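Local coordinates for protein LD10117p (Drosophila melanogaster, PDB 5HJQ) that stimulates GTP hydrolysis by Rab35 to regulate endosomal recycling of synaptic vesicle proteins, and binds phosphoinositides through its TBC domain, the part present here, at residues Ser253-Phe258 / Arg269-Trp274; Phe134-Val139 / Gly144-Ser149; Leu205-Glu210 / Leu282-Leu287. All blocks are in the same frame, centred on the assembly; numbering follows the deposited sequence.

Interaction 1 (Ser253-Phe258 / Arg269-Trp274)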
loop_
_atom_site.group_PDB
_atom_site.type_symbol
_atom_site.label_atom_id
_atom_site.label_comp_id
_atom_site.label_asym_id
_atom_site.label_seq_id
_atom_site.Cartn_x
_atom_site.Cartn_y
_atom_site.Cartn_z
ATOM N N SER A 253 -14.436 -17.834 -7.788
ATOM C CA SER A 253 -13.805 -18.913 -8.538
ATOM C C SER A 253 -12.379 -19.160 -8.069
ATOM O O SER A 253 -11.962 -20.307 -7.900
ATOM C CB SER A 253 -13.815 -18.604 -10.032
ATOM O OG SER A 253 -15.143 -18.510 -10.514
ATOM N N ALA A 254 -11.638 -18.078 -7.851
ATOM C CA ALA A 254 -10.253 -18.180 -7.409
ATOM C C ALA A 254 -10.142 -18.849 -6.042
ATOM O O ALA A 254 -9.255 -19.670 -5.815
ATOM C CB ALA A 254 -9.615 -16.811 -7.370
ATOM N N THR A 255 -11.045 -18.494 -5.134
ATOM C CA THR A 255 -11.024 -19.030 -3.776
ATOM C C THR A 255 -11.525 -20.474 -3.728
ATOM O O THR A 255 -11.021 -21.288 -2.955
ATOM C CB THR A 255 -11.870 -18.167 -2.822
ATOM O OG1 THR A 255 -13.140 -17.896 -3.424
ATOM C CG2 THR A 255 -11.169 -16.850 -2.533
ATOM N N SER A 256 -12.521 -20.788 -4.551
ATOM C CA SER A 256 -12.997 -22.161 -4.669
ATOM C C SER A 256 -11.897 -23.023 -5.272
ATOM O O SER A 256 -11.720 -24.180 -4.891
ATOM C CB SER A 256 -14.265 -22.229 -5.524
ATOM O OG SER A 256 -15.329 -21.515 -4.916
ATOM N N TYR A 257 -11.150 -22.434 -6.200
ATOM C CA TYR A 257 -10.041 -23.118 -6.850
ATOM C C TYR A 257 -8.960 -23.478 -5.840
ATOM O O TYR A 257 -8.362 -24.552 -5.912
ATOM C CB TYR A 257 -9.454 -22.250 -7.964
ATOM C CG TYR A 257 -8.257 -22.863 -8.653
ATOM C CD1 TYR A 257 -8.383 -24.028 -9.398
ATOM C CD2 TYR A 257 -7.001 -22.276 -8.559
ATOM C CE1 TYR A 257 -7.295 -24.595 -10.030
ATOM C CE2 TYR A 257 -5.904 -22.836 -9.190
ATOM C CZ TYR A 257 -6.057 -23.997 -9.924
ATOM O OH TYR A 257 -4.971 -24.560 -10.554
ATOM N N PHE A 258 -8.719 -22.572 -4.897
ATOM C CA PHE A 258 -7.724 -22.794 -3.854
ATOM C C PHE A 258 -8.119 -23.950 -2.938
ATOM O O PHE A 258 -7.289 -24.790 -2.590
ATOM C CB PHE A 258 -7.520 -21.520 -3.032
ATOM C CG PHE A 258 -6.830 -20.420 -3.783
ATOM C CD1 PHE A 258 -6.065 -20.702 -4.901
ATOM C CD2 PHE A 258 -6.945 -19.104 -3.370
ATOM C CE1 PHE A 258 -5.423 -19.691 -5.595
ATOM C CE2 PHE A 258 -6.307 -18.087 -4.060
ATOM C CZ PHE A 258 -5.545 -18.383 -5.173
ATOM N N ARG A 269 -5.340 -18.523 6.345
ATOM C CA ARG A 269 -3.886 -18.556 6.239
ATOM C C ARG A 269 -3.386 -17.804 5.006
ATOM O O ARG A 269 -2.279 -17.267 5.000
ATOM C CB ARG A 269 -3.388 -20.003 6.195
ATOM N N ILE A 270 -4.214 -17.768 3.967
ATOM C CA ILE A 270 -3.842 -17.129 2.710
ATOM C C ILE A 270 -4.097 -15.620 2.722
ATOM O O ILE A 270 -3.265 -14.841 2.257
ATOM C CB ILE A 270 -4.599 -17.769 1.528
ATOM C CG1 ILE A 270 -4.164 -19.224 1.353
ATOM C CG2 ILE A 270 -4.343 -17.007 0.246
ATOM C CD1 ILE A 270 -4.787 -19.905 0.158
ATOM N N PHE A 271 -5.235 -15.207 3.273
ATOM C CA PHE A 271 -5.628 -13.801 3.242
ATOM C C PHE A 271 -4.986 -12.954 4.337
ATOM O O PHE A 271 -5.013 -11.723 4.262
ATOM C CB PHE A 271 -7.149 -13.683 3.320
ATOM C CG PHE A 271 -7.829 -13.864 1.996
ATOM C CD1 PHE A 271 -7.902 -12.814 1.095
ATOM C CD2 PHE A 271 -8.377 -15.086 1.642
ATOM C CE1 PHE A 271 -8.518 -12.976 -0.126
ATOM C CE2 PHE A 271 -8.993 -15.253 0.422
ATOM C CZ PHE A 271 -9.058 -14.202 -0.464
ATOM N N MET A 272 -4.403 -13.606 5.340
ATOM C CA MET A 272 -3.656 -12.894 6.375
ATOM C C MET A 272 -2.501 -12.103 5.774
ATOM O O MET A 272 -2.031 -11.135 6.365
ATOM C CB MET A 272 -3.117 -13.864 7.432
ATOM C CG MET A 272 -4.161 -14.430 8.380
ATOM S SD MET A 272 -3.489 -15.705 9.466
ATOM C CE MET A 272 -2.113 -16.303 8.483
ATOM N N ASP A 273 -2.043 -12.530 4.601
ATOM C CA ASP A 273 -0.908 -11.905 3.934
ATOM C C ASP A 273 -1.318 -11.163 2.663
ATOM O O ASP A 273 -0.520 -11.033 1.737
ATOM C CB ASP A 273 0.146 -12.961 3.585
ATOM C CG ASP A 273 0.799 -13.565 4.811
ATOM O OD1 ASP A 273 0.853 -12.882 5.856
ATOM O OD2 ASP A 273 1.262 -14.724 4.729
ATOM N N TRP A 274 -2.553 -10.669 2.622
ATOM C CA TRP A 274 -3.090 -10.073 1.401
ATOM C C TRP A 274 -2.330 -8.817 0.969
ATOM O O TRP A 274 -2.103 -8.611 -0.220
ATOM C CB TRP A 274 -4.579 -9.746 1.570
ATOM C CG TRP A 274 -4.856 -8.571 2.457
ATOM C CD1 TRP A 274 -4.975 -8.580 3.816
ATOM C CD2 TRP A 274 -5.049 -7.211 2.048
ATOM N NE1 TRP A 274 -5.235 -7.313 4.278
ATOM C CE2 TRP A 274 -5.281 -6.453 3.214
ATOM C CE3 TRP A 274 -5.041 -6.560 0.810
ATOM C CZ2 TRP A 274 -5.501 -5.076 3.179
ATOM C CZ3 TRP A 274 -5.264 -5.192 0.778
ATOM C CH2 TRP A 274 -5.492 -4.466 1.955
#
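The two segments come nearest at F258 and I270, whose CA atoms are 9.5 Å apart, so helix 252-261 and the short helix 268-271 meet through side chains alone, and no hydrogen bond crosses between the two segments. Two apolar pairs carry the contact. In the first, T255 CG2 lies in the plane of the F271 ring at its outer edge, 4.0 Å from F271 CZ, and the two side chains cross at about a right angle. The T255 torsion (chi1 47°) sets OG1 between the backbone N and the carbonyl carbon and directs CG2 to the ring; OG1 itself is hydrogen-bonded within its own helix to the carbonyl oxygen of K252. In the second pair, the end of the I270 chain approaches the F258 ring obliquely, with I270 CD1 4.2 Å from F258 CD2. All four residues are buried. L310 of helix 300-317 touches both phenylalanines, while I332 of helix 332-341 touches F258 and I270, so each pair also packs against a further helix. The contact is side-chain packing between two consecutive helices, 252-261 and 268-271, of the all-helical Rab-GAP TBC domain.

Interaction 2 (Phe134-Val139 / Gly144-Ser149)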
loop_
_atom_site.group_PDB
_atom_site.type_symbol
_atom_site.label_atom_id
_atom_site.label_comp_id
_atom_site.label_asym_id
_atom_site.label_seq_id
_atom_site.Cartn_x
_atom_site.Cartn_y
_atom_site.Cartn_z
ATOM N N PHE A 134 7.758 21.050 13.279
ATOM C CA PHE A 134 7.352 20.110 14.324
ATOM C C PHE A 134 8.121 18.794 14.285
ATOM O O PHE A 134 8.471 18.244 15.331
ATOM C CB PHE A 134 5.850 19.832 14.216
ATOM C CG PHE A 134 5.295 19.046 15.364
ATOM C CD1 PHE A 134 5.180 19.618 16.620
ATOM C CD2 PHE A 134 4.874 17.738 15.188
ATOM C CE1 PHE A 134 4.666 18.898 17.682
ATOM C CE2 PHE A 134 4.355 17.013 16.245
ATOM C CZ PHE A 134 4.252 17.593 17.494
ATOM N N TYR A 135 8.389 18.298 13.080
ATOM C CA TYR A 135 9.114 17.044 12.909
ATOM C C TYR A 135 10.464 17.048 13.616
ATOM O O TYR A 135 10.770 16.152 14.398
ATOM C CB TYR A 135 9.325 16.740 11.425
ATOM C CG TYR A 135 10.094 15.460 11.187
ATOM C CD1 TYR A 135 9.595 14.240 11.625
ATOM C CD2 TYR A 135 11.323 15.470 10.537
ATOM C CE1 TYR A 135 10.292 13.063 11.418
ATOM C CE2 TYR A 135 12.028 14.294 10.323
ATOM C CZ TYR A 135 11.504 13.092 10.768
ATOM O OH TYR A 135 12.191 11.915 10.568
ATOM N N TRP A 136 11.266 18.069 13.340
ATOM C CA TRP A 136 12.627 18.131 13.859
ATOM C C TRP A 136 12.662 18.319 15.370
ATOM O O TRP A 136 13.613 17.903 16.031
ATOM C CB TRP A 136 13.397 19.241 13.151
ATOM C CG TRP A 136 13.480 18.973 11.690
ATOM C CD1 TRP A 136 12.844 19.648 10.690
ATOM C CD2 TRP A 136 14.207 17.913 11.061
ATOM N NE1 TRP A 136 13.148 19.085 9.473
ATOM C CE2 TRP A 136 13.982 18.019 9.676
ATOM C CE3 TRP A 136 15.034 16.891 11.537
ATOM C CZ2 TRP A 136 14.558 17.140 8.760
ATOM C CZ3 TRP A 136 15.605 16.022 10.628
ATOM C CH2 TRP A 136 15.366 16.153 9.254
ATOM N N GLU A 137 11.618 18.933 15.917
ATOM C CA GLU A 137 11.453 18.975 17.362
ATOM C C GLU A 137 11.351 17.553 17.905
ATOM O O GLU A 137 12.039 17.189 18.859
ATOM C CB GLU A 137 10.214 19.778 17.746
ATOM C CG GLU A 137 10.028 19.925 19.245
ATOM C CD GLU A 137 11.205 20.619 19.906
ATOM O OE1 GLU A 137 11.670 21.650 19.367
ATOM O OE2 GLU A 137 11.672 20.125 20.956
ATOM N N MET A 138 10.488 16.757 17.279
ATOM C CA MET A 138 10.325 15.352 17.638
ATOM C C MET A 138 11.632 14.584 17.468
ATOM O O MET A 138 12.018 13.802 18.336
ATOM C CB MET A 138 9.231 14.705 16.787
ATOM C CG MET A 138 7.854 15.342 16.916
ATOM S SD MET A 138 7.085 15.041 18.518
ATOM C CE MET A 138 7.445 16.584 19.354
ATOM N N VAL A 139 12.301 14.815 16.341
ATOM C CA VAL A 139 13.595 14.200 16.061
ATOM C C VAL A 139 14.583 14.467 17.186
ATOM O O VAL A 139 15.319 13.575 17.610
ATOM C CB VAL A 139 14.189 14.717 14.734
ATOM C CG1 VAL A 139 15.614 14.206 14.540
ATOM C CG2 VAL A 139 13.308 14.308 13.566
ATOM N N GLY A 144 18.117 13.327 20.456
ATOM C CA GLY A 144 18.989 14.294 21.101
ATOM C C GLY A 144 19.813 15.102 20.118
ATOM O O GLY A 144 20.653 15.910 20.514
ATOM N N THR A 145 19.567 14.887 18.830
ATOM C CA THR A 145 20.336 15.554 17.786
ATOM C C THR A 145 19.614 15.528 16.441
ATOM O O THR A 145 18.768 14.668 16.193
ATOM C CB THR A 145 21.723 14.906 17.621
ATOM O OG1 THR A 145 22.394 15.485 16.497
ATOM C CG2 THR A 145 21.586 13.399 17.404
ATOM N N THR A 146 19.953 16.482 15.582
ATOM C CA THR A 146 19.425 16.529 14.225
ATOM C C THR A 146 20.188 15.535 13.351
ATOM O O THR A 146 19.646 14.964 12.404
ATOM C CB THR A 146 19.533 17.957 13.640
ATOM O OG1 THR A 146 18.645 18.832 14.348
ATOM C CG2 THR A 146 19.175 17.976 12.165
ATOM N N GLU A 147 21.450 15.318 13.708
ATOM C CA GLU A 147 22.368 14.505 12.919
ATOM C C GLU A 147 21.918 13.052 12.775
ATOM O O GLU A 147 21.565 12.396 13.757
ATOM C CB GLU A 147 23.763 14.560 13.547
ATOM C CG GLU A 147 24.818 13.721 12.840
ATOM C CD GLU A 147 26.155 13.752 13.557
ATOM O OE1 GLU A 147 26.443 14.762 14.232
ATOM O OE2 GLU A 147 26.919 12.770 13.445
ATOM N N LEU A 148 21.936 12.560 11.539
ATOM C CA LEU A 148 21.580 11.176 11.251
ATOM C C LEU A 148 22.674 10.218 11.711
ATOM O O LEU A 148 23.846 10.395 11.384
ATOM C CB LEU A 148 21.322 10.981 9.754
ATOM C CG LEU A 148 20.778 9.615 9.322
ATOM C CD1 LEU A 148 19.320 9.461 9.729
ATOM C CD2 LEU A 148 20.946 9.407 7.820
ATOM N N SER A 149 22.282 9.200 12.465
ATOM C CA SER A 149 23.220 8.182 12.918
ATOM C C SER A 149 23.670 7.287 11.766
ATOM O O SER A 149 22.980 7.172 10.753
ATOM C CB SER A 149 22.585 7.339 14.024
ATOM O OG SER A 149 23.249 6.098 14.162
#
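An ST turn follows helix 134-143 in this part of the TBC domain, and the contact joins V139 and W136 on that helix to T145 and T146 in the turn. The chain bends away at G144, which with its positive phi (82°) is the first residue to leave helical angles; V139 and T146 then approach to 6.5 Å between CA atoms. V139 has CG1 anti to its backbone nitrogen (chi1 173°), which places this methyl against the backbone of the turn, with V139 CG1 3.6 Å from T145 O. This is van der Waals contact, and no hydrogen bond links the two segments. Beside it, the six-membered part of the W136 indole meets the T146 methyl obliquely, W136 CE3 lying 4.3 Å from T146 CG2. The indole is itself backed by its neighbour, since Y135 CD2 stands 3.7 Å above the centre of one face of the W136 ring system. V139 is buried and T146 exposed, so the contact runs from the covered side of the helix out to the domain surface. Helix 171-187 adds a weak hydrogen bond from R179 to the T146 carbonyl. Within the turn, E147 N donates to T145 OG1 over 2.9 Å, with an N-H...O angle of 148°.

Interaction 3 (Leu205-Glu210 / Leu282-Leu287); sequences LHFMSE and LPFQHL
F284 extends its ring with CG anti to the backbone nitrogen (chi1 -172°), while H206 turns CG beside its own nitrogen and anti to its carbonyl carbon (chi1 -78°); the two side chains therefore approach from opposite directions and meet although H206 and F284 remain 10.7 Å apart at their CA atoms. The outer end of F284 does the touching. Its CZ stands 3.5 Å above one face of the H206 imidazole, offset toward the rim, and F284 CZ is also 3.5 Å from H206 CD2. The ring centroids of H206 and F284 are 4.7 Å apart and the planes are inclined by 41°, an oblique pairing. F207 adds a second ring from the same loop: F207 CZ reaches F284 CE2 at 4.3 Å, and H206 CB lies 3.6 Å above one face of the F207 ring.

The imidazole is held by bonds at both nitrogens. ND1 is hydrogen-bonded to the carbonyl oxygen of S202, in the preceding helix 197-204, and NE2 to the backbone nitrogen of H168. These two bonds oppose rotation of the ring, so the face met by F284 has a defined orientation. H168 also meets F284 edge-to-face, and W117 does the same with F207, extending the aromatic group beyond the two segments. P283 is the N-cap residue of helix 284-297, which puts F284 in its first turn. The arrangement is an aromatic cluster between a helix-connecting loop and a helix N-terminus, joining sequence-distant parts of the all-helical TBC domain.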
loop_
_atom_site.group_PDB
_atom_site.type_symbol
_atom_site.label_atom_id
_atom_site.label_comp_id
_atom_site.label_asym_id
_atom_site.label_seq_id
_atom_site.Cartn_x
_atom_site.Cartn_y
_atom_site.Cartn_z
ATOM N N LEU A 205 9.527 8.250 0.482
ATOM C CA LEU A 205 10.896 8.753 0.470
ATOM C C LEU A 205 11.557 8.689 -0.907
ATOM O O LEU A 205 12.645 9.228 -1.100
ATOM C CB LEU A 205 11.738 7.974 1.483
ATOM C CG LEU A 205 11.540 8.385 2.945
ATOM C CD1 LEU A 205 12.343 7.491 3.879
ATOM C CD2 LEU A 205 11.930 9.854 3.130
ATOM N N HIS A 206 10.908 8.030 -1.860
ATOM C CA HIS A 206 11.451 7.933 -3.210
ATOM C C HIS A 206 11.178 9.189 -4.037
ATOM O O HIS A 206 11.710 9.334 -5.136
ATOM C CB HIS A 206 10.875 6.711 -3.937
ATOM C CG HIS A 206 11.507 5.412 -3.540
ATOM N ND1 HIS A 206 11.278 4.813 -2.321
ATOM C CD2 HIS A 206 12.361 4.600 -4.205
ATOM C CE1 HIS A 206 11.964 3.686 -2.251
ATOM N NE2 HIS A 206 12.631 3.534 -3.382
ATOM N N PHE A 207 10.355 10.094 -3.515
ATOM C CA PHE A 207 9.901 11.233 -4.306
ATOM C C PHE A 207 9.889 12.555 -3.543
ATOM O O PHE A 207 9.716 13.615 -4.143
ATOM C CB PHE A 207 8.502 10.956 -4.855
ATOM C CG PHE A 207 8.413 9.698 -5.664
ATOM C CD1 PHE A 207 8.859 9.670 -6.974
ATOM C CD2 PHE A 207 7.883 8.543 -5.116
ATOM C CE1 PHE A 207 8.782 8.509 -7.721
ATOM C CE2 PHE A 207 7.804 7.379 -5.855
ATOM C CZ PHE A 207 8.249 7.362 -7.160
ATOM N N MET A 208 10.059 12.501 -2.227
ATOM C CA MET A 208 10.055 13.723 -1.426
ATOM C C MET A 208 11.107 13.682 -0.318
ATOM O O MET A 208 11.859 12.714 -0.192
ATOM C CB MET A 208 8.668 13.958 -0.823
ATOM C CG MET A 208 8.281 12.946 0.251
ATOM S SD MET A 208 6.551 13.089 0.732
ATOM C CE MET A 208 5.744 12.522 -0.763
ATOM N N SER A 209 11.162 14.744 0.478
ATOM C CA SER A 209 12.132 14.829 1.562
ATOM C C SER A 209 11.659 14.056 2.786
ATOM O O SER A 209 10.507 13.628 2.855
ATOM C CB SER A 209 12.393 16.288 1.937
ATOM O OG SER A 209 11.223 16.894 2.454
ATOM N N GLU A 210 12.560 13.891 3.748
ATOM C CA GLU A 210 12.268 13.183 4.987
ATOM C C GLU A 210 11.106 13.806 5.749
ATOM O O GLU A 210 10.209 13.100 6.214
ATOM C CB GLU A 210 13.511 13.153 5.876
ATOM C CG GLU A 210 13.237 12.796 7.326
ATOM C CD GLU A 210 14.503 12.453 8.088
ATOM O OE1 GLU A 210 15.592 12.493 7.475
ATOM O OE2 GLU A 210 14.408 12.143 9.296
ATOM N N LEU A 282 4.203 -7.075 -6.210
ATOM C CA LEU A 282 4.117 -6.250 -7.410
ATOM C C LEU A 282 5.387 -5.439 -7.608
ATOM O O LEU A 282 5.975 -4.965 -6.639
ATOM C CB LEU A 282 2.911 -5.311 -7.338
ATOM C CG LEU A 282 1.530 -5.960 -7.292
ATOM C CD1 LEU A 282 0.443 -4.906 -7.381
ATOM C CD2 LEU A 282 1.391 -6.975 -8.414
ATOM N N PRO A 283 5.819 -5.287 -8.866
ATOM C CA PRO A 283 7.005 -4.480 -9.156
ATOM C C PRO A 283 6.795 -3.026 -8.735
ATOM O O PRO A 283 5.649 -2.573 -8.681
ATOM C CB PRO A 283 7.158 -4.612 -10.675
ATOM C CG PRO A 283 6.378 -5.832 -11.049
ATOM C CD PRO A 283 5.239 -5.873 -10.087
ATOM N N PHE A 284 7.884 -2.323 -8.431
ATOM C CA PHE A 284 7.828 -0.953 -7.920
ATOM C C PHE A 284 7.001 -0.025 -8.810
ATOM O O PHE A 284 6.192 0.763 -8.325
ATOM C CB PHE A 284 9.253 -0.413 -7.758
ATOM C CG PHE A 284 9.327 0.914 -7.064
ATOM C CD1 PHE A 284 9.138 1.008 -5.696
ATOM C CD2 PHE A 284 9.584 2.066 -7.783
ATOM C CE1 PHE A 284 9.206 2.229 -5.057
ATOM C CE2 PHE A 284 9.650 3.292 -7.152
ATOM C CZ PHE A 284 9.459 3.373 -5.785
ATOM N N GLN A 285 7.222 -0.144 -10.109
ATOM C CA GLN A 285 6.439 0.513 -11.146
ATOM C C GLN A 285 4.925 0.435 -10.926
ATOM O O GLN A 285 4.216 1.419 -11.122
ATOM C CB GLN A 285 6.814 -0.136 -12.472
ATOM C CG GLN A 285 7.144 -1.594 -12.236
ATOM C CD GLN A 285 7.755 -2.294 -13.413
ATOM O OE1 GLN A 285 7.091 -2.544 -14.417
ATOM N NE2 GLN A 285 9.025 -2.661 -13.279
ATOM N N HIS A 286 4.431 -0.743 -10.547
ATOM C CA HIS A 286 2.996 -0.936 -10.323
ATOM C C HIS A 286 2.556 -0.295 -9.016
ATOM O O HIS A 286 1.504 0.341 -8.950
ATOM C CB HIS A 286 2.629 -2.426 -10.309
ATOM C CG HIS A 286 2.899 -3.134 -11.598
ATOM N ND1 HIS A 286 4.172 -3.299 -12.099
ATOM C CD2 HIS A 286 2.067 -3.734 -12.481
ATOM C CE1 HIS A 286 4.112 -3.963 -13.238
ATOM N NE2 HIS A 286 2.845 -4.242 -13.493
ATOM N N LEU A 287 3.373 -0.471 -7.981
ATOM C CA LEU A 287 3.125 0.120 -6.667
ATOM C C LEU A 287 2.920 1.627 -6.727
ATOM O O LEU A 287 2.035 2.168 -6.063
ATOM C CB LEU A 287 4.287 -0.178 -5.719
ATOM C CG LEU A 287 4.322 -1.492 -4.952
ATOM C CD1 LEU A 287 5.559 -1.536 -4.074
ATOM C CD2 LEU A 287 3.063 -1.634 -4.122
#

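Interaction 1 is buried, interaction 2 lies at the outer surface, and interaction 3 is a surface contact of partly exposed rings nearer the chain's centre; interactions 1 and 2 sit on opposite sides of that centre, 43 Å apart between centres. None has a hydrogen bond across its two segments, yet the chemistry differs: methyl-to-ring contacts between helices in interaction 1, a methyl against a turn carbonyl beside an indole-methyl contact in interaction 2, and ring-to-ring contact in interaction 3. Interactions 1 and 2 close short loops, while interaction 3 spans 71 intervening residues, with interaction 1 nested inside. Interactions 2 and 3 touch directly: Y135 OH lies 2.6 Å from E210 OE2, a probable hydrogen bond, joining helix 134-143 to the start of helix 210-221.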